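Local coordinates for lipoprotein (Bacteroides vulgatus, PDB 3U6G), which is of unknown function but has an immunoglobulin-like fold and may bind calcium, as PLAT/LH2 and C2-like domains do, at residues 5-15 and 60-71. Numbering follows the deposited sequence.
Sequences FQTGIHKIVIQ and TMSCCTNGNAFF
His10 lies against the turn that leads out of strand 60-65, its imidazole fitted beside the backbone of Ala69, Phe70 and Phe71. Its chi1 of -66° sets CG beside the backbone N and brings the ring alongside 69-71, with the Phe71 amide N 3.4 Å above one face, near the rim. Both ring nitrogens are engaged: NE2 donates in the ring plane to Gln6 O at 2.8 Å, while ND1 pairs with Thr123 OG1, a double role that suits histidine in this buried place. With alanine in place of the imidazole, the Gln6 carbonyl and the Thr123 hydroxyl are likely to lose a partner, and a gap to open beside Phe71 N.

Next to it, Thr65 OG1 accepts from His10 N at 3.0 Å and donates to Asn66 O, so one hydroxyl serves both segments. The weakly positive C-H rim of Phe5 faces Phe70 O, 3.4 Å from CD2, and its CE2 makes an apolar contact with Phe71 CD1 at 3.8 Å; Ile116 of the second subunit packs on this ring too. Phe70 CD1 comes within 4.2 Å of Phe5 CD2, and a large apolar ring suits this buried place, where it also touches Ala32 of strand 24-33.

Beyond the loop, residues 10-15 of strand 10-18 run antiparallel to 60-65, with paired bonds joining Ile12 to Cys63 and Ile14 to Met61. Backbone bonding thus fixes the strand register within this immunoglobulin-like sheet, while histidine and threonine side chains carry the polar pairing into the irregular loop.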
loop_
_atom_site.group_PDB
_atom_site.type_symbol
_atom_site.label_atom_id
_atom_site.label_comp_id
_atom_site.label_asym_id
_atom_site.label_seq_id
_atom_site.Cartn_x
_atom_site.Cartn_y
_atom_site.Cartn_z
ATOM N N PHE A 5 16.107 -4.733 -5.457
ATOM C CA PHE A 5 15.128 -5.769 -5.190
ATOM C C PHE A 5 15.807 -7.136 -5.126
ATOM O O PHE A 5 16.777 -7.412 -5.847
ATOM C CB PHE A 5 14.037 -5.750 -6.264
ATOM C CG PHE A 5 13.369 -4.420 -6.419
ATOM C CD1 PHE A 5 13.862 -3.480 -7.312
ATOM C CD2 PHE A 5 12.255 -4.096 -5.672
ATOM C CE1 PHE A 5 13.247 -2.248 -7.458
ATOM C CE2 PHE A 5 11.642 -2.875 -5.796
ATOM C CZ PHE A 5 12.139 -1.941 -6.704
ATOM N N GLN A 6 15.314 -7.972 -4.227
ATOM C CA GLN A 6 15.799 -9.323 -4.069
ATOM C C GLN A 6 14.594 -10.250 -4.074
ATOM O O GLN A 6 13.586 -9.955 -3.445
ATOM C CB GLN A 6 16.539 -9.429 -2.741
ATOM C CG GLN A 6 17.158 -10.784 -2.451
ATOM C CD GLN A 6 18.089 -10.756 -1.240
ATOM O OE1 GLN A 6 18.387 -9.692 -0.675
ATOM N NE2 GLN A 6 18.553 -11.926 -0.841
ATOM N N THR A 7 14.708 -11.354 -4.793
ATOM C CA THR A 7 13.668 -12.355 -4.819
ATOM C C THR A 7 13.854 -13.264 -3.603
ATOM O O THR A 7 14.982 -13.600 -3.235
ATOM C CB THR A 7 13.708 -13.116 -6.141
ATOM O OG1 THR A 7 13.461 -12.192 -7.217
ATOM C CG2 THR A 7 12.670 -14.219 -6.155
ATOM N N GLY A 8 12.749 -13.596 -2.942
ATOM C CA GLY A 8 12.778 -14.464 -1.781
ATOM C C GLY A 8 11.485 -14.355 -1.016
ATOM O O GLY A 8 10.497 -13.850 -1.540
ATOM N N ILE A 9 11.483 -14.841 0.220
ATOM C CA ILE A 9 10.313 -14.695 1.075
ATOM C C ILE A 9 10.380 -13.316 1.735
ATOM O O ILE A 9 11.257 -13.041 2.550
ATOM C CB ILE A 9 10.188 -15.825 2.121
ATOM C CG1 ILE A 9 9.975 -17.179 1.430
ATOM C CG2 ILE A 9 9.022 -15.543 3.068
ATOM C CD1 ILE A 9 9.961 -18.367 2.396
ATOM N N HIS A 10 9.469 -12.442 1.314
ATOM C CA HIS A 10 9.339 -11.119 1.911
ATOM C C HIS A 10 8.352 -11.216 3.058
ATOM O O HIS A 10 7.365 -11.972 2.994
ATOM C CB HIS A 10 8.866 -10.095 0.875
ATOM C CG HIS A 10 9.869 -9.850 -0.195
ATOM N ND1 HIS A 10 10.417 -8.609 -0.439
ATOM C CD2 HIS A 10 10.495 -10.710 -1.031
ATOM C CE1 HIS A 10 11.331 -8.715 -1.382
ATOM N NE2 HIS A 10 11.398 -9.982 -1.758
ATOM N N LYS A 11 8.613 -10.443 4.109
ATOM C CA LYS A 11 7.763 -10.481 5.283
ATOM C C LYS A 11 7.654 -9.112 5.916
ATOM O O LYS A 11 8.630 -8.365 5.938
ATOM C CB LYS A 11 8.346 -11.477 6.299
ATOM C CG LYS A 11 7.530 -11.630 7.573
ATOM C CD LYS A 11 7.835 -12.914 8.325
ATOM C CE LYS A 11 9.213 -12.925 8.888
ATOM N NZ LYS A 11 9.388 -14.122 9.786
ATOM N N ILE A 12 6.477 -8.832 6.477
ATOM C CA ILE A 12 6.249 -7.674 7.319
ATOM C C ILE A 12 5.719 -8.134 8.663
ATOM O O ILE A 12 4.800 -8.926 8.737
ATOM C CB ILE A 12 5.199 -6.725 6.680
ATOM C CG1 ILE A 12 5.756 -6.102 5.399
ATOM C CG2 ILE A 12 4.720 -5.651 7.672
ATOM C CD1 ILE A 12 6.738 -4.984 5.594
ATOM N N VAL A 13 6.326 -7.621 9.723
ATOM C CA VAL A 13 5.842 -7.827 11.072
ATOM C C VAL A 13 5.440 -6.482 11.646
ATOM O O VAL A 13 6.177 -5.513 11.519
ATOM C CB VAL A 13 6.933 -8.443 11.971
ATOM C CG1 VAL A 13 6.468 -8.431 13.452
ATOM C CG2 VAL A 13 7.244 -9.850 11.520
ATOM N N ILE A 14 4.260 -6.427 12.266
ATOM C CA ILE A 14 3.794 -5.210 12.930
ATOM C C ILE A 14 3.546 -5.497 14.402
ATOM O O ILE A 14 2.906 -6.494 14.750
ATOM C CB ILE A 14 2.491 -4.667 12.290
ATOM C CG1 ILE A 14 2.707 -4.430 10.792
ATOM C CG2 ILE A 14 2.057 -3.396 12.988
ATOM C CD1 ILE A 14 1.453 -4.175 10.006
ATOM N N GLN A 15 4.079 -4.630 15.260
ATOM C CA GLN A 15 3.825 -4.719 16.701
ATOM C C GLN A 15 3.362 -3.369 17.212
ATOM O O GLN A 15 3.890 -2.355 16.812
ATOM C CB GLN A 15 5.095 -5.101 17.449
ATOM C CG GLN A 15 5.633 -6.474 17.102
ATOM C CD GLN A 15 6.809 -6.881 17.968
ATOM O OE1 GLN A 15 7.824 -6.189 18.021
ATOM N NE2 GLN A 15 6.678 -8.015 18.650
ATOM N N THR A 60 0.871 -8.489 18.000
ATOM C CA THR A 60 1.716 -8.786 16.837
ATOM C C THR A 60 0.939 -9.397 15.676
ATOM O O THR A 60 0.103 -10.278 15.859
ATOM C CB THR A 60 2.874 -9.782 17.178
ATOM O OG1 THR A 60 3.540 -9.369 18.371
ATOM C CG2 THR A 60 3.890 -9.875 16.028
HETATM N N MSE A 61 1.239 -8.919 14.478
HETATM C CA MSE A 61 0.755 -9.573 13.276
HETATM C C MSE A 61 1.874 -9.633 12.253
HETATM O O MSE A 61 2.759 -8.794 12.212
HETATM C CB MSE A 61 -0.485 -8.873 12.726
HETATM C CG MSE A 61 -0.240 -7.541 12.082
HETATM SE SE MSE A 61 0.190 -7.669 10.177
HETATM C CE MSE A 61 -0.592 -9.367 9.758
ATOM N N SER A 62 1.851 -10.677 11.444
ATOM C CA SER A 62 2.810 -10.770 10.375
ATOM C C SER A 62 2.158 -11.292 9.111
ATOM O O SER A 62 1.126 -11.982 9.151
ATOM C CB SER A 62 3.989 -11.648 10.776
ATOM O OG SER A 62 3.534 -12.910 11.174
ATOM N N CYS A 63 2.810 -10.986 8.002
ATOM C CA CYS A 63 2.347 -11.352 6.679
ATOM C C CYS A 63 3.589 -11.630 5.833
ATOM O O CYS A 63 4.552 -10.886 5.902
ATOM C CB CYS A 63 1.509 -10.187 6.076
ATOM S SG CYS A 63 0.782 -10.583 4.462
ATOM N N CYS A 64 3.591 -12.702 5.045
ATOM C CA CYS A 64 4.712 -12.982 4.165
ATOM C C CYS A 64 4.242 -13.445 2.812
ATOM O O CYS A 64 3.055 -13.747 2.617
ATOM C CB CYS A 64 5.659 -14.030 4.777
ATOM S SG CYS A 64 4.947 -15.686 4.890
ATOM N N THR A 65 5.194 -13.493 1.892
ATOM C CA THR A 65 4.947 -13.909 0.529
ATOM C C THR A 65 5.445 -15.344 0.326
ATOM O O THR A 65 6.012 -15.952 1.236
ATOM C CB THR A 65 5.692 -12.985 -0.462
ATOM O OG1 THR A 65 7.106 -13.165 -0.315
ATOM C CG2 THR A 65 5.316 -11.508 -0.256
ATOM N N ASN A 66 5.227 -15.876 -0.873
ATOM C CA ASN A 66 5.975 -17.028 -1.320
ATOM C C ASN A 66 7.373 -16.580 -1.736
ATOM O O ASN A 66 7.714 -15.387 -1.668
ATOM C CB ASN A 66 5.238 -17.810 -2.423
ATOM C CG ASN A 66 5.199 -17.092 -3.777
ATOM O OD1 ASN A 66 6.034 -16.232 -4.071
ATOM N ND2 ASN A 66 4.222 -17.475 -4.623
ATOM N N GLY A 67 8.192 -17.533 -2.167
ATOM C CA GLY A 67 9.586 -17.241 -2.464
ATOM C C GLY A 67 9.861 -16.589 -3.798
ATOM O O GLY A 67 11.032 -16.449 -4.188
ATOM N N ASN A 68 8.800 -16.214 -4.516
ATOM C CA ASN A 68 8.946 -15.586 -5.825
ATOM C C ASN A 68 8.841 -14.068 -5.785
ATOM O O ASN A 68 9.086 -13.414 -6.790
ATOM C CB ASN A 68 7.890 -16.113 -6.795
ATOM C CG ASN A 68 7.957 -17.611 -6.974
ATOM O OD1 ASN A 68 9.042 -18.205 -6.958
ATOM N ND2 ASN A 68 6.785 -18.242 -7.110
ATOM N N ALA A 69 8.471 -13.511 -4.641
ATOM C CA ALA A 69 8.251 -12.076 -4.556
ATOM C C ALA A 69 9.557 -11.318 -4.628
ATOM O O ALA A 69 10.595 -11.823 -4.184
ATOM C CB ALA A 69 7.501 -11.727 -3.278
ATOM N N PHE A 70 9.513 -10.111 -5.207
ATOM C CA PHE A 70 10.693 -9.241 -5.215
ATOM C C PHE A 70 10.450 -7.930 -4.493
ATOM O O PHE A 70 11.356 -7.122 -4.388
ATOM C CB PHE A 70 11.245 -9.011 -6.627
ATOM C CG PHE A 70 10.265 -8.389 -7.579
ATOM C CD1 PHE A 70 9.915 -7.055 -7.443
ATOM C CD2 PHE A 70 9.684 -9.126 -8.599
ATOM C CE1 PHE A 70 9.022 -6.456 -8.316
ATOM C CE2 PHE A 70 8.797 -8.521 -9.477
ATOM C CZ PHE A 70 8.442 -7.201 -9.311
ATOM N N PHE A 71 9.250 -7.747 -3.944
ATOM C CA PHE A 71 8.841 -6.517 -3.306
ATOM C C PHE A 71 7.615 -6.764 -2.448
ATOM O O PHE A 71 6.739 -7.531 -2.831
ATOM C CB PHE A 71 8.489 -5.503 -4.383
ATOM C CG PHE A 71 8.084 -4.145 -3.870
ATOM C CD1 PHE A 71 8.980 -3.342 -3.182
ATOM C CD2 PHE A 71 6.818 -3.650 -4.135
ATOM C CE1 PHE A 71 8.617 -2.077 -2.724
ATOM C CE2 PHE A 71 6.437 -2.371 -3.688
ATOM C CZ PHE A 71 7.351 -1.582 -2.989
HETATM O O HOH W 1 13.276 -6.278 -2.656
#